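Local coordinates for N-acyl homoserine lactonase (Bacillus thuringiensis, PDB 2BR6), which hydrolyses the lactone ring of N-acyl homoserine lactones, the bacterial quorum-sensing signals, with the help of two zinc ions, at residues A[5-10]-A[41-46]; A[50-55]-A[109-114]. All coordinates share one frame; numbering follows the deposited sequence.

Interaction 1 (A[5-10]-A[41-46])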
ATOM      1  N   VAL A   5      10.318  11.216  -9.172  1.00 16.85           N
ATOM      2  CA  VAL A   5       8.891  11.495  -9.087  1.00 16.44           C
ATOM      3  C   VAL A   5       8.728  12.995  -8.823  1.00 16.58           C
ATOM      4  O   VAL A   5       9.411  13.559  -7.958  1.00 16.94           O
ATOM      5  CB  VAL A   5       8.235  10.637  -7.987  1.00 15.67           C
ATOM      6  CG1 VAL A   5       6.765  10.960  -7.839  1.00 17.26           C
ATOM      7  CG2 VAL A   5       8.427   9.145  -8.308  1.00 16.45           C
ATOM      8  N   LYS A   6       7.878  13.645  -9.617  1.00 16.55           N
ATOM      9  CA  LYS A   6       7.638  15.083  -9.486  1.00 17.15           C
ATOM     10  C   LYS A   6       6.912  15.402  -8.173  1.00 16.09           C
ATOM     11  O   LYS A   6       7.260  16.354  -7.450  1.00 15.67           O
ATOM     12  CB  LYS A   6       6.787  15.570 -10.666  1.00 17.92           C
ATOM     13  CG  LYS A   6       7.473  15.447 -12.026  1.00 21.89           C
ATOM     14  CD  LYS A   6       6.495  15.672 -13.173  1.00 26.27           C
ATOM     15  CE  LYS A   6       7.203  15.551 -14.518  1.00 29.46           C
ATOM     16  NZ  LYS A   6       6.355  16.072 -15.634  1.00 32.55           N
ATOM     17  N   LYS A   7       5.887  14.604  -7.891  1.00 15.04           N
ATOM     18  CA  LYS A   7       5.031  14.781  -6.723  1.00 14.51           C
ATOM     19  C   LYS A   7       4.637  13.432  -6.159  1.00 13.71           C
ATOM     20  O   LYS A   7       4.218  12.541  -6.908  1.00 13.07           O
ATOM     21  CB  LYS A   7       3.764  15.562  -7.099  1.00 14.84           C
ATOM     22  CG  LYS A   7       4.044  16.926  -7.715  1.00 16.42           C
ATOM     23  CD  LYS A   7       2.777  17.736  -7.927  1.00 18.86           C
ATOM     24  CE  LYS A   7       3.149  19.076  -8.511  1.00 21.91           C
ATOM     25  NZ  LYS A   7       1.983  20.013  -8.567  1.00 23.27           N
ATOM     26  N   LEU A   8       4.784  13.282  -4.851  1.00 12.90           N
ATOM     27  CA  LEU A   8       4.219  12.145  -4.143  1.00 12.37           C
ATOM     28  C   LEU A   8       3.115  12.623  -3.203  1.00 12.89           C
ATOM     29  O   LEU A   8       3.380  13.354  -2.238  1.00 13.43           O
ATOM     30  CB  LEU A   8       5.313  11.391  -3.377  1.00 11.15           C
ATOM     31  CG  LEU A   8       4.877  10.283  -2.412  1.00 11.72           C
ATOM     32  CD1 LEU A   8       4.041   9.209  -3.124  1.00 11.63           C
ATOM     33  CD2 LEU A   8       6.120   9.686  -1.786  1.00 11.90           C
ATOM     34  N   TYR A   9       1.880  12.213  -3.494  1.00 12.79           N
ATOM     35  CA  TYR A   9       0.722  12.570  -2.662  1.00 12.78           C
ATOM     36  C   TYR A   9       0.260  11.431  -1.772  1.00 12.57           C
ATOM     37  O   TYR A   9       0.024  10.314  -2.268  1.00 11.50           O
ATOM     38  CB  TYR A   9      -0.487  12.905  -3.528  1.00 13.51           C
ATOM     39  CG  TYR A   9      -0.393  14.084  -4.447  1.00 14.00           C
ATOM     40  CD1 TYR A   9      -0.595  15.388  -3.978  1.00 16.54           C
ATOM     41  CD2 TYR A   9      -0.206  13.891  -5.812  1.00 16.76           C
ATOM     42  CE1 TYR A   9      -0.563  16.481  -4.847  1.00 18.65           C
ATOM     43  CE2 TYR A   9      -0.175  14.966  -6.689  1.00 17.62           C
ATOM     44  CZ  TYR A   9      -0.348  16.258  -6.200  1.00 19.71           C
ATOM     45  OH  TYR A   9      -0.324  17.318  -7.067  1.00 22.23           O
ATOM     46  N   PHE A  10       0.089  11.722  -0.480  1.00 13.11           N
ATOM     47  CA  PHE A  10      -0.512  10.788   0.467  1.00 13.88           C
ATOM     48  C   PHE A  10      -1.993  11.077   0.512  1.00 14.05           C
ATOM     49  O   PHE A  10      -2.402  12.220   0.760  1.00 15.12           O
ATOM     50  CB  PHE A  10       0.073  10.975   1.864  1.00 13.84           C
ATOM     51  CG  PHE A  10       1.466  10.433   2.018  1.00 15.40           C
ATOM     52  CD1 PHE A  10       2.509  10.907   1.231  1.00 17.86           C
ATOM     53  CD2 PHE A  10       1.735   9.453   2.959  1.00 18.08           C
ATOM     54  CE1 PHE A  10       3.804  10.401   1.386  1.00 19.05           C
ATOM     55  CE2 PHE A  10       3.015   8.950   3.123  1.00 17.79           C
ATOM     56  CZ  PHE A  10       4.049   9.420   2.334  1.00 17.40           C
ATOM     57  N   LEU A  41      -0.437   8.758  -4.669  1.00 10.86           N
ATOM     58  CA  LEU A  41      -0.449   9.125  -6.088  1.00 11.36           C
ATOM     59  C   LEU A  41       0.899   9.715  -6.450  1.00 11.62           C
ATOM     60  O   LEU A  41       1.395  10.614  -5.770  1.00 11.91           O
ATOM     61  CB  LEU A  41      -1.588  10.095  -6.408  1.00 12.49           C
ATOM     62  CG  LEU A  41      -1.697  10.652  -7.826  1.00 14.34           C
ATOM     63  CD1 LEU A  41      -2.075   9.575  -8.807  1.00 13.32           C
ATOM     64  CD2 LEU A  41      -2.706  11.816  -7.887  1.00 19.58           C
ATOM     65  N   LEU A  42       1.488   9.186  -7.516  1.00 11.81           N
ATOM     66  CA  LEU A  42       2.818   9.584  -7.935  1.00 12.53           C
ATOM     67  C   LEU A  42       2.703  10.240  -9.295  1.00 13.06           C
ATOM     68  O   LEU A  42       2.247   9.612 -10.248  1.00 13.46           O
ATOM     69  CB  LEU A  42       3.724   8.353  -8.041  1.00 12.63           C
ATOM     70  CG  LEU A  42       4.256   7.621  -6.804  1.00 14.86           C
ATOM     71  CD1 LEU A  42       3.195   7.193  -5.811  1.00 18.56           C
ATOM     72  CD2 LEU A  42       5.051   6.409  -7.288  1.00 16.16           C
ATOM     73  N   GLU A  43       3.081  11.511  -9.372  1.00 13.75           N
ATOM     74  CA  GLU A  43       3.133  12.212 -10.642  1.00 14.58           C
ATOM     75  C   GLU A  43       4.525  12.003 -11.209  1.00 15.04           C
ATOM     76  O   GLU A  43       5.514  12.419 -10.602  1.00 15.28           O
ATOM     77  CB  GLU A  43       2.854  13.705 -10.453  1.00 16.13           C
ATOM     78  CG  GLU A  43       1.462  14.024  -9.925  1.00 18.54           C
ATOM     79  CD  GLU A  43       0.376  13.997 -10.984  1.00 23.51           C
ATOM     80  OE1 GLU A  43       0.605  13.475 -12.093  1.00 24.97           O
ATOM     81  OE2 GLU A  43      -0.728  14.510 -10.691  1.00 26.49           O
ATOM     82  N   THR A  44       4.596  11.345 -12.364  1.00 15.98           N
ATOM     83  CA  THR A  44       5.883  11.063 -13.008  1.00 15.96           C
ATOM     84  C   THR A  44       5.889  11.584 -14.433  1.00 17.76           C
ATOM     85  O   THR A  44       4.838  11.899 -15.008  1.00 17.87           O
ATOM     86  CB  THR A  44       6.213   9.551 -13.038  1.00 15.53           C
ATOM     87  OG1 THR A  44       5.509   8.909 -14.120  1.00 13.68           O
ATOM     88  CG2 THR A  44       5.748   8.837 -11.763  1.00 14.35           C
ATOM     89  N   GLU A  45       7.084  11.632 -15.012  1.00 18.41           N
ATOM     90  CA  GLU A  45       7.256  12.098 -16.374  1.00 20.43           C
ATOM     91  C   GLU A  45       6.316  11.391 -17.352  1.00 20.41           C
ATOM     92  O   GLU A  45       5.713  12.045 -18.194  1.00 21.06           O
ATOM     93  CB  GLU A  45       8.712  11.930 -16.813  1.00 21.42           C
ATOM     94  CG  GLU A  45       8.984  12.461 -18.211  1.00 24.57           C
ATOM     95  CD  GLU A  45      10.402  12.205 -18.688  1.00 28.62           C
ATOM     96  OE1 GLU A  45      11.056  11.260 -18.185  1.00 29.35           O
ATOM     97  OE2 GLU A  45      10.859  12.951 -19.584  1.00 30.01           O
ATOM     98  N   GLU A  46       6.198  10.068 -17.232  1.00 19.83           N
ATOM     99  CA  GLU A  46       5.380   9.253 -18.144  1.00 20.83           C
ATOM    100  C   GLU A  46       3.880   9.297 -17.826  1.00 20.00           C
ATOM    101  O   GLU A  46       3.047   8.907 -18.667  1.00 19.93           O
ATOM    102  CB  GLU A  46       5.834   7.792 -18.115  1.00 21.30           C
ATOM    103  CG  GLU A  46       7.161   7.483 -18.802  1.00 26.48           C
ATOM    104  CD  GLU A  46       7.598   6.052 -18.527  1.00 31.70           C
ATOM    105  OE1 GLU A  46       8.704   5.863 -17.977  1.00 34.26           O
ATOM    106  OE2 GLU A  46       6.823   5.110 -18.834  1.00 34.10           O
TER
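Tyr-9 and Leu-41 form a hydrogen-bonded pair where strands 7-10 and 41-44 run antiparallel, their axes 4.9 Å apart at the closest and 168° between directions. Tyr-9 N gives an almost straight bond to Leu-41 O (2.8 Å), and Leu-41 N returns one to Tyr-9 O. Next comes the non-hydrogen-bonded pair Leu-8 and Leu-42, then Lys-7, whose O accepts from Glu-43 N. Lys-6 N also turns to Glu-43 and meets its O at 2.8 Å. Two residues thus stand opposite one.

On the face of Leu-8 and Leu-42 the two leucines lie side by side and point the same way. Their CD1 methyls are tightly packed, at 3.5 Å. Val-5 CG1, anti to its own N (chi1 177°), packs on Leu-42 CB. Ile-180 of strand 176-182 covers Val-5 and Leu-42.

The other face carries Lys-7, Tyr-9, Leu-41 and Glu-43. Lys-7 CB packs on Glu-43 CB at 3.9 Å. Leu-41 lies side by side with Tyr-9, CD2 to CD2 3.9 Å. Glu-43 CG comes to the ring edge, 3.7 Å from Tyr-9 CE2. The Glu-43 chain bends at chi2, leaving its carboxylate plane 70° from the ring; OE2 is hydrogen-bonded to Tyr-94 OH. Phe-248 meets the Tyr-9 ring edge-to-face.

Lys-6 and Lys-7 opposite Glu-43 make a classic beta bulge at the start of strand 7-19, in the mixed sheet of the metallo-beta-lactamase fold.

Interaction 2 (A[50-55]-A[109-114]); sequences LVDTGM and FDHAGG. With ZN (zinc ion), chain B; HSL (homoserine lactone), chain F.
His-111 ND1 gives a hydrogen bond to Asp-52 OD2 (2.8 Å), while NE2, across the ring, binds zinc at 2.1 Å. Asp-110 OD1 binds the same zinc at 2.3 Å, and the carbonyl O of homoserine lactone is a longer ligand at 2.5 Å. Water 2, Asp-193 and His-237 supply the remaining ligands. Asp-110 OD2 accepts a long hydrogen bond from the N of homoserine lactone (3.3 Å).

Asp-52 OD2 lies in the imidazole plane, but the ring comes from above the carboxylate plane, and the two planes are 81° apart. Asp-52 and the zinc together hold the ring's rotation; Asp-52 probably also makes NE2 a stronger ligand. Ser-105 OG hydrogen-bonds to Asp-52 OD2.

Farther from the metal, backbone hydrogen bonds join the segments: Thr-53 N to His-111 O, and Gly-113 N to Gly-54 O at 2.9 Å. Water 1 bridges Gly-54 N and Asp-110 O. The close backbones leave no room for a CB on Gly-113 or Gly-114.

Met-55 SD lies 5.3 Å from the Phe-109 ring centroid, an oblique Met-aromatic contact. Phe-109 borders the lactone pocket. The sequence HLHFDH, ending in Asp-110 and His-111, is the HxHxDH zinc motif of the metallo-beta-lactamase superfamily.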
ATOM      1  N   LEU A  50      -0.924   5.226  -9.426  1.00 11.47           N
ATOM      2  CA  LEU A  50      -1.640   5.085  -8.177  1.00 11.13           C
ATOM      3  C   LEU A  50      -1.157   3.839  -7.437  1.00 10.81           C
ATOM      4  O   LEU A  50      -1.130   2.752  -8.017  1.00 10.46           O
ATOM      5  CB  LEU A  50      -3.135   4.967  -8.466  1.00 11.80           C
ATOM      6  CG  LEU A  50      -4.062   4.843  -7.260  1.00 13.04           C
ATOM      7  CD1 LEU A  50      -4.042   6.115  -6.422  1.00 14.04           C
ATOM      8  CD2 LEU A  50      -5.466   4.517  -7.708  1.00 14.06           C
ATOM      9  N   VAL A  51      -0.781   4.006  -6.170  1.00 10.15           N
ATOM     10  CA  VAL A  51      -0.403   2.893  -5.309  1.00 10.41           C
ATOM     11  C   VAL A  51      -1.583   2.599  -4.374  1.00  9.67           C
ATOM     12  O   VAL A  51      -1.926   3.416  -3.505  1.00  9.25           O
ATOM     13  CB  VAL A  51       0.870   3.195  -4.455  1.00 10.53           C
ATOM     14  CG1 VAL A  51       1.208   2.007  -3.564  1.00 11.58           C
ATOM     15  CG2 VAL A  51       2.066   3.589  -5.343  1.00 12.15           C
ATOM     16  N   ASP A  52      -2.188   1.427  -4.568  1.00  9.81           N
ATOM     17  CA  ASP A  52      -3.351   0.946  -3.812  1.00  9.84           C
ATOM     18  C   ASP A  52      -4.639   1.729  -4.135  1.00 10.23           C
ATOM     19  O   ASP A  52      -4.576   2.826  -4.690  1.00  9.57           O
ATOM     20  CB  ASP A  52      -3.042   0.855  -2.308  1.00 10.32           C
ATOM     21  CG  ASP A  52      -2.054  -0.268  -1.987  1.00 11.22           C
ATOM     22  OD1 ASP A  52      -1.817  -1.119  -2.882  1.00 10.73           O
ATOM     23  OD2 ASP A  52      -1.488  -0.389  -0.878  1.00 12.19           O
ATOM     24  N   THR A  53      -5.799   1.140  -3.812  1.00 10.08           N
ATOM     25  CA  THR A  53      -7.082   1.643  -4.310  1.00 10.59           C
ATOM     26  C   THR A  53      -8.187   1.655  -3.260  1.00 11.00           C
ATOM     27  O   THR A  53      -9.378   1.731  -3.599  1.00 11.29           O
ATOM     28  CB  THR A  53      -7.564   0.814  -5.522  1.00 10.92           C
ATOM     29  OG1 THR A  53      -7.683  -0.572  -5.146  1.00 10.94           O
ATOM     30  CG2 THR A  53      -6.532   0.815  -6.638  1.00 11.16           C
ATOM     31  N   GLY A  54      -7.799   1.561  -1.992  1.00 10.76           N
ATOM     32  CA  GLY A  54      -8.766   1.664  -0.909  1.00 11.48           C
ATOM     33  C   GLY A  54      -9.644   0.440  -0.737  1.00 12.36           C
ATOM     34  O   GLY A  54      -9.346  -0.642  -1.248  1.00 12.60           O
ATOM     35  N   MET A  55     -10.735   0.637  -0.006  1.00 12.89           N
ATOM     36  CA  MET A  55     -11.609  -0.449   0.417  1.00 14.18           C
ATOM     37  C   MET A  55     -12.742  -0.698  -0.594  1.00 15.07           C
ATOM     38  O   MET A  55     -13.015   0.167  -1.426  1.00 15.15           O
ATOM     39  CB  MET A  55     -12.153  -0.116   1.812  1.00 14.60           C
ATOM     40  CG  MET A  55     -11.112  -0.312   2.893  1.00 14.96           C
ATOM     41  SD  MET A  55     -11.684   0.170   4.523  1.00 16.20           S
ATOM     42  CE  MET A  55     -11.665   1.959   4.331  1.00 14.84           C
ATOM     43  N   PHE A 109      -8.178  -6.477   1.411  1.00 13.01           N
ATOM     44  CA  PHE A 109      -9.361  -5.697   1.040  1.00 13.77           C
ATOM     45  C   PHE A 109      -9.163  -4.174   1.152  1.00 13.27           C
ATOM     46  O   PHE A 109      -9.809  -3.414   0.427  1.00 13.42           O
ATOM     47  CB  PHE A 109     -10.578  -6.158   1.853  1.00 14.85           C
ATOM     48  CG  PHE A 109     -10.642  -5.571   3.224  1.00 17.08           C
ATOM     49  CD1 PHE A 109     -11.395  -4.427   3.465  1.00 20.65           C
ATOM     50  CD2 PHE A 109      -9.928  -6.142   4.274  1.00 20.57           C
ATOM     51  CE1 PHE A 109     -11.445  -3.859   4.737  1.00 21.79           C
ATOM     52  CE2 PHE A 109      -9.970  -5.583   5.550  1.00 22.71           C
ATOM     53  CZ  PHE A 109     -10.734  -4.435   5.776  1.00 23.26           C
ATOM     54  N   ASP A 110      -8.289  -3.742   2.062  1.00 12.87           N
ATOM     55  CA  ASP A 110      -8.039  -2.311   2.306  1.00 12.48           C
ATOM     56  C   ASP A 110      -6.992  -1.724   1.358  1.00 11.86           C
ATOM     57  O   ASP A 110      -6.652  -0.541   1.455  1.00 13.28           O
ATOM     58  CB  ASP A 110      -7.652  -2.031   3.774  1.00 13.01           C
ATOM     59  CG  ASP A 110      -6.558  -2.959   4.301  1.00 13.18           C
ATOM     60  OD1 ASP A 110      -5.671  -2.475   5.052  1.00 15.25           O
ATOM     61  OD2 ASP A 110      -6.503  -4.182   4.045  1.00 13.64           O
ATOM     62  N   HIS A 111      -6.487  -2.554   0.452  1.00 11.06           N
ATOM     63  CA  HIS A 111      -5.470  -2.126  -0.502  1.00 10.13           C
ATOM     64  C   HIS A 111      -5.877  -2.305  -1.959  1.00 10.52           C
ATOM     65  O   HIS A 111      -5.329  -1.619  -2.833  1.00  9.56           O
ATOM     66  CB  HIS A 111      -4.130  -2.830  -0.233  1.00 10.79           C
ATOM     67  CG  HIS A 111      -3.595  -2.562   1.134  1.00 10.15           C
ATOM     68  ND1 HIS A 111      -2.623  -1.616   1.384  1.00 11.07           N
ATOM     69  CD2 HIS A 111      -3.954  -3.063   2.339  1.00  9.33           C
ATOM     70  CE1 HIS A 111      -2.382  -1.571   2.685  1.00 11.41           C
ATOM     71  NE2 HIS A 111      -3.169  -2.444   3.285  1.00 10.56           N
ATOM     72  N   ALA A 112      -6.805  -3.227  -2.219  1.00  9.62           N
ATOM     73  CA  ALA A 112      -7.200  -3.538  -3.608  1.00  9.85           C
ATOM     74  C   ALA A 112      -8.706  -3.531  -3.877  1.00 10.37           C
ATOM     75  O   ALA A 112      -9.166  -3.955  -4.953  1.00  9.66           O
ATOM     76  CB  ALA A 112      -6.567  -4.874  -4.046  1.00 10.46           C
ATOM     77  N   GLY A 113      -9.477  -3.008  -2.925  1.00  9.73           N
ATOM     78  CA  GLY A 113     -10.932  -3.045  -3.005  1.00 10.48           C
ATOM     79  C   GLY A 113     -11.461  -2.192  -4.141  1.00 10.37           C
ATOM     80  O   GLY A 113     -12.570  -2.426  -4.625  1.00 10.99           O
ATOM     81  N   GLY A 114     -10.668  -1.192  -4.537  1.00  9.42           N
ATOM     82  CA  GLY A 114     -10.994  -0.306  -5.654  1.00  9.70           C
ATOM     83  C   GLY A 114     -10.457  -0.759  -7.007  1.00  9.74           C
ATOM     84  O   GLY A 114     -10.569  -0.034  -8.012  1.00 10.97           O
TER
HETATM   85 ZN    ZN B1251      -3.493  -3.036   5.320  1.00 20.05          ZN
HETATM   86  N   HSL F1255      -6.984  -5.718   6.882  1.00 41.53           N
HETATM   87  CA  HSL F1255      -5.813  -5.965   7.310  1.00 41.32           C
HETATM   88  C   HSL F1255      -4.645  -5.118   7.223  1.00 41.22           C
HETATM   89  O   HSL F1255      -4.560  -3.909   7.449  1.00 41.11           O
HETATM   90  CB  HSL F1255      -5.385  -7.446   7.543  1.00 41.41           C
HETATM   91  CG  HSL F1255      -3.956  -7.433   7.024  1.00 41.11           C
HETATM   92  OD  HSL F1255      -3.521  -5.997   6.855  1.00 40.87           O
HETATM   93  O   HOH W   1      -5.563   1.384  -0.139  1.00 12.55           O
HETATM   94  O   HOH W   2      -4.201  -5.011   4.560  1.00 19.06           O

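How the interactions relate
Both interactions reach the same mixed sheet. Strand 32-44, which pairs with strand 7-19 in interaction 1, is also the neighbour of strand 47-51, which leads into the loop of interaction 2. The centres of the contacts are about 18 Å apart, yet they touch. Leu-42 CD1 packs 3.8 Å from Val-51 CG2, and a backbone hydrogen bond joins Leu-42 to Ile-49. Their roles differ. Interaction 1 lies away from the annotated sites and is sheet packing. Interaction 2 sits at the end of strand 47-51, where the loop after the strand meets the segment that carries Asp-110 and His-111, beside the homoserine lactone pocket. Along the chain the two follow in series.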